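Local coordinates for integrase (Bovine immunodeficiency virus, PDB 3KKS), which probably catalyses the insertion of reverse-transcribed viral DNA into host DNA, and is represented here by its catalytic core domain, at residues Leu43-Leu48 and His68-Leu73; Asn9-Lys14 and Pro34-Leu39; Val19-Asn24 and Gln92-Arg97. One frame throughout, in Å; residues are numbered along the deposited sequence.

Interaction 1: Leu43-Leu48 and His68-Leu73; sequences LCILQL and HRIENL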
loop_
_atom_site.group_PDB
_atom_site.type_symbol
_atom_site.label_atom_id
_atom_site.label_comp_id
_atom_site.label_asym_id
_atom_site.label_seq_id
_atom_site.Cartn_x
_atom_site.Cartn_y
_atom_site.Cartn_z
ATOM N N LEU A 43 9.096 -9.331 2.763
ATOM C CA LEU A 43 9.717 -8.925 1.505
ATOM C C LEU A 43 9.032 -7.637 1.016
ATOM O O LEU A 43 9.696 -6.697 0.580
ATOM C CB LEU A 43 9.563 -10.046 0.473
ATOM C CG LEU A 43 10.791 -10.894 0.121
ATOM C CD1 LEU A 43 11.770 -10.911 1.264
ATOM C CD2 LEU A 43 10.354 -12.303 -0.248
ATOM N N CYS A 44 7.704 -7.604 1.107
ATOM C CA CYS A 44 6.934 -6.437 0.698
ATOM C C CYS A 44 7.300 -5.193 1.507
ATOM O O CYS A 44 7.449 -4.110 0.945
ATOM C CB CYS A 44 5.437 -6.714 0.833
ATOM S SG CYS A 44 4.778 -7.801 -0.453
ATOM N N ILE A 45 7.441 -5.350 2.821
ATOM C CA ILE A 45 7.806 -4.223 3.681
ATOM C C ILE A 45 9.202 -3.710 3.336
ATOM O O ILE A 45 9.433 -2.508 3.305
ATOM C CB ILE A 45 7.777 -4.618 5.178
ATOM C CG1 ILE A 45 6.348 -4.962 5.608
ATOM C CG2 ILE A 45 8.307 -3.475 6.033
ATOM C CD1 ILE A 45 6.250 -5.434 7.052
ATOM N N LEU A 46 10.134 -4.623 3.086
ATOM C CA LEU A 46 11.497 -4.231 2.732
ATOM C C LEU A 46 11.508 -3.436 1.431
ATOM O O LEU A 46 12.266 -2.472 1.300
ATOM C CB LEU A 46 12.401 -5.466 2.628
ATOM C CG LEU A 46 12.857 -6.010 3.995
ATOM C CD1 LEU A 46 13.495 -7.371 3.839
ATOM C CD2 LEU A 46 13.833 -5.042 4.641
ATOM N N GLN A 47 10.666 -3.838 0.479
ATOM C CA GLN A 47 10.547 -3.135 -0.803
ATOM C C GLN A 47 9.953 -1.743 -0.572
ATOM O O GLN A 47 10.394 -0.756 -1.156
ATOM C CB GLN A 47 9.618 -3.893 -1.753
ATOM C CG GLN A 47 10.187 -5.148 -2.409
ATOM C CD GLN A 47 10.820 -4.874 -3.770
ATOM O OE1 GLN A 47 10.292 -4.094 -4.568
ATOM N NE2 GLN A 47 11.945 -5.529 -4.045
ATOM N N LEU A 48 8.933 -1.677 0.281
ATOM C CA LEU A 48 8.274 -0.413 0.585
ATOM C C LEU A 48 9.243 0.553 1.257
ATOM O O LEU A 48 9.324 1.726 0.892
ATOM C CB LEU A 48 7.084 -0.645 1.516
ATOM C CG LEU A 48 6.143 0.557 1.634
ATOM C CD1 LEU A 48 5.364 0.726 0.324
ATOM C CD2 LEU A 48 5.189 0.351 2.790
ATOM N N HIS A 68 6.500 -12.735 14.795
ATOM C CA HIS A 68 7.681 -12.104 15.386
ATOM C C HIS A 68 8.569 -11.609 14.253
ATOM O O HIS A 68 9.298 -10.628 14.393
ATOM C CB HIS A 68 8.456 -13.103 16.255
ATOM C CG HIS A 68 7.851 -13.317 17.606
ATOM N ND1 HIS A 68 8.053 -14.471 18.340
ATOM C CD2 HIS A 68 7.057 -12.524 18.363
ATOM C CE1 HIS A 68 7.406 -14.376 19.487
ATOM N NE2 HIS A 68 6.793 -13.207 19.528
ATOM N N ARG A 69 8.496 -12.314 13.132
ATOM C CA ARG A 69 9.253 -11.963 11.940
ATOM C C ARG A 69 8.959 -10.502 11.578
ATOM O O ARG A 69 9.872 -9.695 11.402
ATOM C CB ARG A 69 8.839 -12.903 10.794
ATOM C CG ARG A 69 9.008 -12.333 9.393
ATOM C CD ARG A 69 10.325 -12.726 8.758
ATOM N NE ARG A 69 10.346 -14.137 8.386
ATOM C CZ ARG A 69 11.329 -14.715 7.706
ATOM N NH1 ARG A 69 12.381 -14.003 7.317
ATOM N NH2 ARG A 69 11.263 -16.005 7.420
ATOM N N ILE A 70 7.676 -10.166 11.497
ATOM C CA ILE A 70 7.246 -8.817 11.137
ATOM C C ILE A 70 7.483 -7.811 12.247
ATOM O O ILE A 70 7.885 -6.668 11.991
ATOM C CB ILE A 70 5.753 -8.808 10.758
ATOM C CG1 ILE A 70 5.508 -9.833 9.650
ATOM C CG2 ILE A 70 5.324 -7.414 10.322
ATOM C CD1 ILE A 70 6.507 -9.744 8.494
ATOM N N GLU A 71 7.231 -8.237 13.481
ATOM C CA GLU A 71 7.425 -7.378 14.642
ATOM C C GLU A 71 8.894 -6.997 14.789
ATOM O O GLU A 71 9.225 -5.839 15.029
ATOM C CB GLU A 71 6.947 -8.088 15.910
ATOM C CG GLU A 71 5.691 -7.474 16.531
ATOM C CD GLU A 71 4.491 -8.401 16.478
ATOM O OE1 GLU A 71 4.629 -9.575 16.892
ATOM O OE2 GLU A 71 3.411 -7.955 16.031
ATOM N N ASN A 72 9.782 -7.969 14.648
ATOM C CA ASN A 72 11.201 -7.670 14.762
ATOM C C ASN A 72 11.709 -6.875 13.550
ATOM O O ASN A 72 12.585 -6.023 13.682
ATOM C CB ASN A 72 12.009 -8.958 14.934
ATOM C CG ASN A 72 11.787 -9.608 16.295
ATOM O OD1 ASN A 72 11.350 -8.959 17.244
ATOM N ND2 ASN A 72 12.106 -10.891 16.396
ATOM N N LEU A 73 11.150 -7.145 12.374
ATOM C CA LEU A 73 11.559 -6.434 11.168
ATOM C C LEU A 73 11.286 -4.935 11.302
ATOM O O LEU A 73 12.119 -4.105 10.932
ATOM C CB LEU A 73 10.825 -6.989 9.944
ATOM C CG LEU A 73 11.063 -6.213 8.644
ATOM C CD1 LEU A 73 12.557 -6.061 8.414
ATOM C CD2 LEU A 73 10.404 -6.923 7.475
#
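Leu73 has CG anti to its backbone N (chi1 174°), which sends its forked end across to helix 38-51, while Ile45 swings CG1 beside its own N (chi1 -65°) and then runs extended, so that CD1 reaches Ile70. The pair belongs to the RNase H-like fold of the integrase core, where two helices lie nearly side by side: the short axes are 19° apart in direction, with a closest approach of 11.2 Å. At that spacing the backbones stay well apart and branched side chains bridge the gap. Ile45 CD1 meets Ile70 CG2 at 3.9 Å, the two chains crossing obliquely. The fork of Leu73 serves two partners, with Leu73 CD2 near Ile45 CB at 4.2 Å and CD1 turned to Leu46. All three contacts are between apolar side chains and no hydrogen bond joins the segments, consistent with dispersive packing. The buried surface is modest, 182 Å² over both sides. Ile70 and Leu73 also rest on Ala42, one turn earlier in helix 38-51, whereas Cys44 and Leu48 face the sheet through Trp18. At the more exposed border of the contact, Leu46 CD2 comes to 4.1 Å from Leu73 CD1.

Interaction 2: Asn9-Lys14 and Pro34-Leu39; sequences NTHWNK and PEETAL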
loop_
_atom_site.group_PDB
_atom_site.type_symbol
_atom_site.label_atom_id
_atom_site.label_comp_id
_atom_site.label_asym_id
_atom_site.label_seq_id
_atom_site.Cartn_x
_atom_site.Cartn_y
_atom_site.Cartn_z
ATOM N N ASN A 9 -3.836 -7.546 2.642
ATOM C CA ASN A 9 -3.702 -8.489 1.556
ATOM C C ASN A 9 -5.077 -8.561 0.937
ATOM O O ASN A 9 -6.080 -8.532 1.647
ATOM C CB ASN A 9 -3.296 -9.863 2.075
ATOM C CG ASN A 9 -1.868 -9.896 2.541
ATOM O OD1 ASN A 9 -0.973 -9.419 1.849
ATOM N ND2 ASN A 9 -1.638 -10.468 3.716
ATOM N N THR A 10 -5.132 -8.624 -0.384
ATOM C CA THR A 10 -6.412 -8.717 -1.055
ATOM C C THR A 10 -6.303 -9.769 -2.129
ATOM O O THR A 10 -5.228 -10.306 -2.386
ATOM C CB THR A 10 -6.812 -7.399 -1.728
ATOM O OG1 THR A 10 -5.879 -7.098 -2.773
ATOM C CG2 THR A 10 -6.822 -6.273 -0.721
ATOM N N HIS A 11 -7.430 -10.053 -2.758
ATOM C CA HIS A 11 -7.474 -11.030 -3.820
ATOM C C HIS A 11 -8.130 -10.443 -5.040
ATOM O O HIS A 11 -9.097 -9.696 -4.964
ATOM C CB HIS A 11 -8.261 -12.264 -3.389
ATOM C CG HIS A 11 -7.691 -12.950 -2.197
ATOM N ND1 HIS A 11 -6.938 -14.101 -2.283
ATOM C CD2 HIS A 11 -7.714 -12.612 -0.882
ATOM C CE1 HIS A 11 -6.519 -14.440 -1.080
ATOM N NE2 HIS A 11 -6.974 -13.556 -0.213
ATOM N N TRP A 12 -7.565 -10.811 -6.171
ATOM C CA TRP A 12 -8.034 -10.416 -7.479
ATOM C C TRP A 12 -7.942 -11.747 -8.207
ATOM O O TRP A 12 -6.861 -12.156 -8.604
ATOM C CB TRP A 12 -7.075 -9.412 -8.074
ATOM C CG TRP A 12 -7.473 -9.066 -9.433
ATOM C CD1 TRP A 12 -6.838 -9.392 -10.581
ATOM C CD2 TRP A 12 -8.601 -8.286 -9.786
ATOM N NE1 TRP A 12 -7.501 -8.846 -11.649
ATOM C CE2 TRP A 12 -8.589 -8.159 -11.187
ATOM C CE3 TRP A 12 -9.623 -7.670 -9.051
ATOM C CZ2 TRP A 12 -9.569 -7.440 -11.879
ATOM C CZ3 TRP A 12 -10.611 -6.944 -9.740
ATOM C CH2 TRP A 12 -10.567 -6.836 -11.143
ATOM N N ASN A 13 -9.074 -12.437 -8.327
ATOM C CA ASN A 13 -9.121 -13.772 -8.915
ATOM C C ASN A 13 -8.239 -14.655 -8.064
ATOM O O ASN A 13 -8.264 -14.542 -6.849
ATOM C CB ASN A 13 -8.653 -13.746 -10.354
ATOM C CG ASN A 13 -9.424 -12.762 -11.152
ATOM O OD1 ASN A 13 -10.623 -12.586 -10.926
ATOM N ND2 ASN A 13 -8.760 -12.093 -12.085
ATOM N N LYS A 14 -7.424 -15.500 -8.676
ATOM C CA LYS A 14 -6.562 -16.376 -7.882
ATOM C C LYS A 14 -5.309 -15.712 -7.353
ATOM O O LYS A 14 -4.635 -16.241 -6.476
ATOM C CB LYS A 14 -6.172 -17.611 -8.685
ATOM N N PRO A 34 3.191 -14.780 -3.920
ATOM C CA PRO A 34 2.984 -16.222 -4.096
ATOM C C PRO A 34 1.980 -16.844 -3.138
ATOM O O PRO A 34 1.195 -17.713 -3.522
ATOM C CB PRO A 34 4.384 -16.798 -3.893
ATOM C CG PRO A 34 5.275 -15.702 -4.333
ATOM C CD PRO A 34 4.619 -14.500 -3.695
ATOM N N GLU A 35 2.014 -16.399 -1.889
ATOM C CA GLU A 35 1.118 -16.913 -0.865
ATOM C C GLU A 35 1.127 -15.969 0.331
ATOM O O GLU A 35 2.092 -15.224 0.530
ATOM C CB GLU A 35 1.570 -18.312 -0.443
ATOM C CG GLU A 35 3.063 -18.418 -0.154
ATOM C CD GLU A 35 3.484 -19.812 0.297
ATOM O OE1 GLU A 35 4.700 -20.033 0.481
ATOM O OE2 GLU A 35 2.606 -20.684 0.470
ATOM N N GLU A 36 0.053 -15.990 1.114
ATOM C CA GLU A 36 -0.063 -15.127 2.289
ATOM C C GLU A 36 0.747 -15.628 3.475
ATOM O O GLU A 36 0.215 -16.297 4.361
ATOM C CB GLU A 36 -1.523 -14.994 2.715
ATOM C CG GLU A 36 -2.304 -13.932 1.969
ATOM C CD GLU A 36 -3.729 -13.824 2.464
ATOM O OE1 GLU A 36 -4.544 -14.715 2.127
ATOM O OE2 GLU A 36 -4.027 -12.854 3.194
ATOM N N THR A 37 2.031 -15.295 3.491
ATOM C CA THR A 37 2.914 -15.705 4.574
ATOM C C THR A 37 3.613 -14.493 5.162
ATOM O O THR A 37 3.579 -13.400 4.591
ATOM C CB THR A 37 3.998 -16.685 4.086
ATOM O OG1 THR A 37 4.633 -16.151 2.918
ATOM C CG2 THR A 37 3.394 -18.038 3.761
ATOM N N ALA A 38 4.253 -14.694 6.305
ATOM C CA ALA A 38 4.968 -13.619 6.960
ATOM C C ALA A 38 6.216 -13.294 6.156
ATOM O O ALA A 38 6.681 -12.158 6.149
ATOM C CB ALA A 38 5.352 -14.035 8.373
ATOM N N LEU A 39 6.759 -14.307 5.486
ATOM C CA LEU A 39 7.958 -14.142 4.681
ATOM C C LEU A 39 7.685 -13.213 3.503
ATOM O O LEU A 39 8.453 -12.294 3.239
ATOM C CB LEU A 39 8.453 -15.511 4.191
ATOM C CG LEU A 39 9.719 -15.620 3.326
ATOM C CD1 LEU A 39 9.375 -15.389 1.880
ATOM C CD2 LEU A 39 10.770 -14.641 3.794
#
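Glu36 reaches across to Asn9 and His11 with one carboxylate, and its torsions explain how. CG stands beside the backbone N, anti to the carbonyl carbon (chi1 -84°), and beyond CG the chain is extended, so CD is carried straight out to the strand. There the two oxygens part: OE2 goes to Asn9 and OE1 to His11.

On the Asn9 side, Glu36 OE2 lies 3.3 Å from Asn9 CB and 3.4 Å from Asn9 ND2. Asn9 CG also sits beside its own backbone N, and the two side chains slide past each other in opposite directions, which places the methylene of Glu36 over the amide, with Glu36 CG 3.9 Å from Asn9 ND2. Amide and carboxylate planes are 82° apart, so the flat groups stand across one another.

On the other side, Glu36 OE1 approaches the edge of the His11 imidazole, near the ring plane, 3.6 Å from His11 NE2 and 3.8 Å from His11 CE1. The planes of ring and carboxylate are again steeply inclined, at 79°. With Glu36 and His11 exposed, this is a polar surface contact.

Glu36 sits at the centre of an inverse gamma turn, closed by a weak bond from Thr37 N to Glu35 O at 3.0 Å, and Thr37 then N-caps helix 38-51, its OG1 weakly bonded to Gln40 N. The contact brings the end of strand 4-12 of the RNase H-like sheet beside the loop that enters helix 38-51. Asn9 further packs on Trp18 of strand 15-22 and on helix 63-66, Glu36 touches Ile16, and Thr10 and Trp12 face helix 89-109.

Interaction 3: Val19-Asn24 and Gln92-Arg97; sequences VAVETN and QGVVER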
loop_
_atom_site.group_PDB
_atom_site.type_symbol
_atom_site.label_atom_id
_atom_site.label_comp_id
_atom_site.label_asym_id
_atom_site.label_seq_id
_atom_site.Cartn_x
_atom_site.Cartn_y
_atom_site.Cartn_z
ATOM N N VAL A 19 -1.207 -4.889 -0.424
ATOM C CA VAL A 19 -1.473 -3.486 -0.725
ATOM C C VAL A 19 -1.174 -2.537 0.430
ATOM O O VAL A 19 -1.633 -2.737 1.551
ATOM C CB VAL A 19 -2.961 -3.293 -1.121
ATOM C CG1 VAL A 19 -3.252 -1.812 -1.383
ATOM C CG2 VAL A 19 -3.296 -4.135 -2.349
ATOM N N ALA A 20 -0.415 -1.484 0.155
ATOM C CA ALA A 20 -0.110 -0.505 1.192
ATOM C C ALA A 20 -0.545 0.869 0.710
ATOM O O ALA A 20 -0.296 1.240 -0.434
ATOM C CB ALA A 20 1.393 -0.503 1.520
ATOM N N VAL A 21 -1.208 1.622 1.585
ATOM C CA VAL A 21 -1.662 2.957 1.235
ATOM C C VAL A 21 -1.085 3.983 2.190
ATOM O O VAL A 21 -1.167 3.818 3.410
ATOM C CB VAL A 21 -3.202 3.068 1.284
ATOM C CG1 VAL A 21 -3.636 4.491 0.903
ATOM C CG2 VAL A 21 -3.825 2.039 0.347
ATOM N N GLU A 22 -0.494 5.042 1.644
ATOM C CA GLU A 22 0.059 6.086 2.494
ATOM C C GLU A 22 -1.127 6.997 2.802
ATOM O O GLU A 22 -1.699 7.602 1.903
ATOM C CB GLU A 22 1.172 6.836 1.762
ATOM C CG GLU A 22 2.097 7.623 2.683
ATOM C CD GLU A 22 1.663 9.064 2.863
ATOM O OE1 GLU A 22 1.486 9.493 4.016
ATOM O OE2 GLU A 22 1.508 9.767 1.846
ATOM N N THR A 23 -1.488 7.076 4.079
ATOM C CA THR A 23 -2.650 7.842 4.538
ATOM C C THR A 23 -2.745 9.310 4.163
ATOM O O THR A 23 -3.814 9.784 3.782
ATOM C CB THR A 23 -2.812 7.738 6.069
ATOM O OG1 THR A 23 -1.655 8.278 6.714
ATOM C CG2 THR A 23 -2.970 6.302 6.482
ATOM N N ASN A 24 -1.648 10.044 4.269
ATOM C CA ASN A 24 -1.696 11.461 3.936
ATOM C C ASN A 24 -1.893 11.734 2.449
ATOM O O ASN A 24 -2.792 12.475 2.063
ATOM C CB ASN A 24 -0.433 12.172 4.413
ATOM C CG ASN A 24 -0.452 13.663 4.104
ATOM O OD1 ASN A 24 -1.334 14.395 4.558
ATOM N ND2 ASN A 24 0.521 14.119 3.328
ATOM N N GLN A 92 -9.140 5.421 7.463
ATOM C CA GLN A 92 -9.885 4.263 6.991
ATOM C C GLN A 92 -10.649 4.630 5.723
ATOM O O GLN A 92 -10.829 3.802 4.835
ATOM C CB GLN A 92 -10.847 3.775 8.080
ATOM C CG GLN A 92 -11.339 2.344 7.901
ATOM C CD GLN A 92 -10.203 1.339 7.761
ATOM O OE1 GLN A 92 -9.156 1.470 8.399
ATOM N NE2 GLN A 92 -10.413 0.320 6.930
ATOM N N GLY A 93 -11.082 5.884 5.638
ATOM C CA GLY A 93 -11.806 6.326 4.461
ATOM C C GLY A 93 -10.907 6.238 3.241
ATOM O O GLY A 93 -11.243 5.589 2.253
ATOM N N VAL A 94 -9.751 6.890 3.323
ATOM C CA VAL A 94 -8.778 6.891 2.240
ATOM C C VAL A 94 -8.431 5.464 1.786
ATOM O O VAL A 94 -8.445 5.163 0.595
ATOM C CB VAL A 94 -7.481 7.623 2.679
ATOM C CG1 VAL A 94 -6.462 7.633 1.543
ATOM C CG2 VAL A 94 -7.808 9.051 3.107
ATOM N N VAL A 95 -8.136 4.593 2.743
ATOM C CA VAL A 95 -7.771 3.207 2.460
ATOM C C VAL A 95 -8.840 2.394 1.741
ATOM O O VAL A 95 -8.534 1.636 0.819
ATOM C CB VAL A 95 -7.383 2.462 3.765
ATOM C CG1 VAL A 95 -7.138 0.982 3.485
ATOM C CG2 VAL A 95 -6.147 3.091 4.364
ATOM N N GLU A 96 -10.087 2.543 2.178
ATOM C CA GLU A 96 -11.207 1.824 1.583
ATOM C C GLU A 96 -11.388 2.240 0.130
ATOM O O GLU A 96 -11.527 1.401 -0.758
ATOM C CB GLU A 96 -12.493 2.130 2.348
ATOM C CG GLU A 96 -12.470 1.744 3.814
ATOM C CD GLU A 96 -12.511 0.249 4.022
ATOM O OE1 GLU A 96 -12.533 -0.488 3.006
ATOM O OE2 GLU A 96 -12.523 -0.187 5.197
ATOM N N ARG A 97 -11.402 3.545 -0.104
ATOM C CA ARG A 97 -11.561 4.069 -1.452
ATOM C C ARG A 97 -10.425 3.612 -2.374
ATOM O O ARG A 97 -10.662 3.260 -3.527
ATOM C CB ARG A 97 -11.621 5.595 -1.419
ATOM C CG ARG A 97 -11.751 6.230 -2.791
ATOM C CD ARG A 97 -11.905 7.749 -2.712
ATOM N NE ARG A 97 -10.846 8.374 -1.920
ATOM C CZ ARG A 97 -10.136 9.431 -2.307
ATOM N NH1 ARG A 97 -9.198 9.919 -1.506
ATOM N NH2 ARG A 97 -10.348 9.991 -3.493
#
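Val94 presents its whole branched end to the 19-24 segment. Val94 CB, aimed at the strand end, lies 4.4 Å from Thr23 O, a main-chain carbonyl. Val94 CG1, anti to the backbone N (chi1 -180°), and Val94 CG2, beside it, are both 4.1 Å from Thr23 O. CG1 is the methyl that also reaches Val21, with Val94 CG1 to Val21 CG1 at 4.3 Å. One residue on, Val95 CG2 packs on Val21 CB at 4.3 Å. This is helix-on-sheet packing in the RNase H-like core, Ala98 continuing the row on Val21. Glu96, two residues after Val94, is probably the glutamate of the D,D-35-E motif; the two valines seat its helix on strand 15-22, whose Val19 pairs with Asp8. Gln92 NE2, with Glu96 OE2 in its amide plane, bonds to that oxygen at 2.8 Å (N-H...O 162°) from above the carboxylate plane, although Glu96 CG is too close to Gln92 O in the model. Asn24 N bonds within its own segment to Glu22 OE1, while Thr23 OG1 reaches Leu4 O on the neighbouring strand 4-12. No hydrogen bond crosses between the segments, which implies a contact of valine-valine packing and methyls set beside a backbone carbonyl.

In the fold
Interactions 1 and 2 share helix 38-51 and follow one another along the chain, their centres 15 Å apart. They meet where Ile70 CD1 lies 3.4 Å from Ala38 O. Interaction 3 is on the opposite side of the chain's centre from interaction 1, 19 Å away centre to centre, yet Leu48 CD2 still touches Ala20 CB at 4.1 Å. Interactions 2 and 3, 18 Å apart between centres, join through the neighbouring antiparallel strands 4-12 and 15-22. Of the three, only interaction 3 sets a helix on the sheet. Its helix segment includes Glu96, and strand 15-22 pairs with the strand holding Asp8, both probably of the D,D-35-E motif; interaction 2 begins at Asn9, next to Asp8.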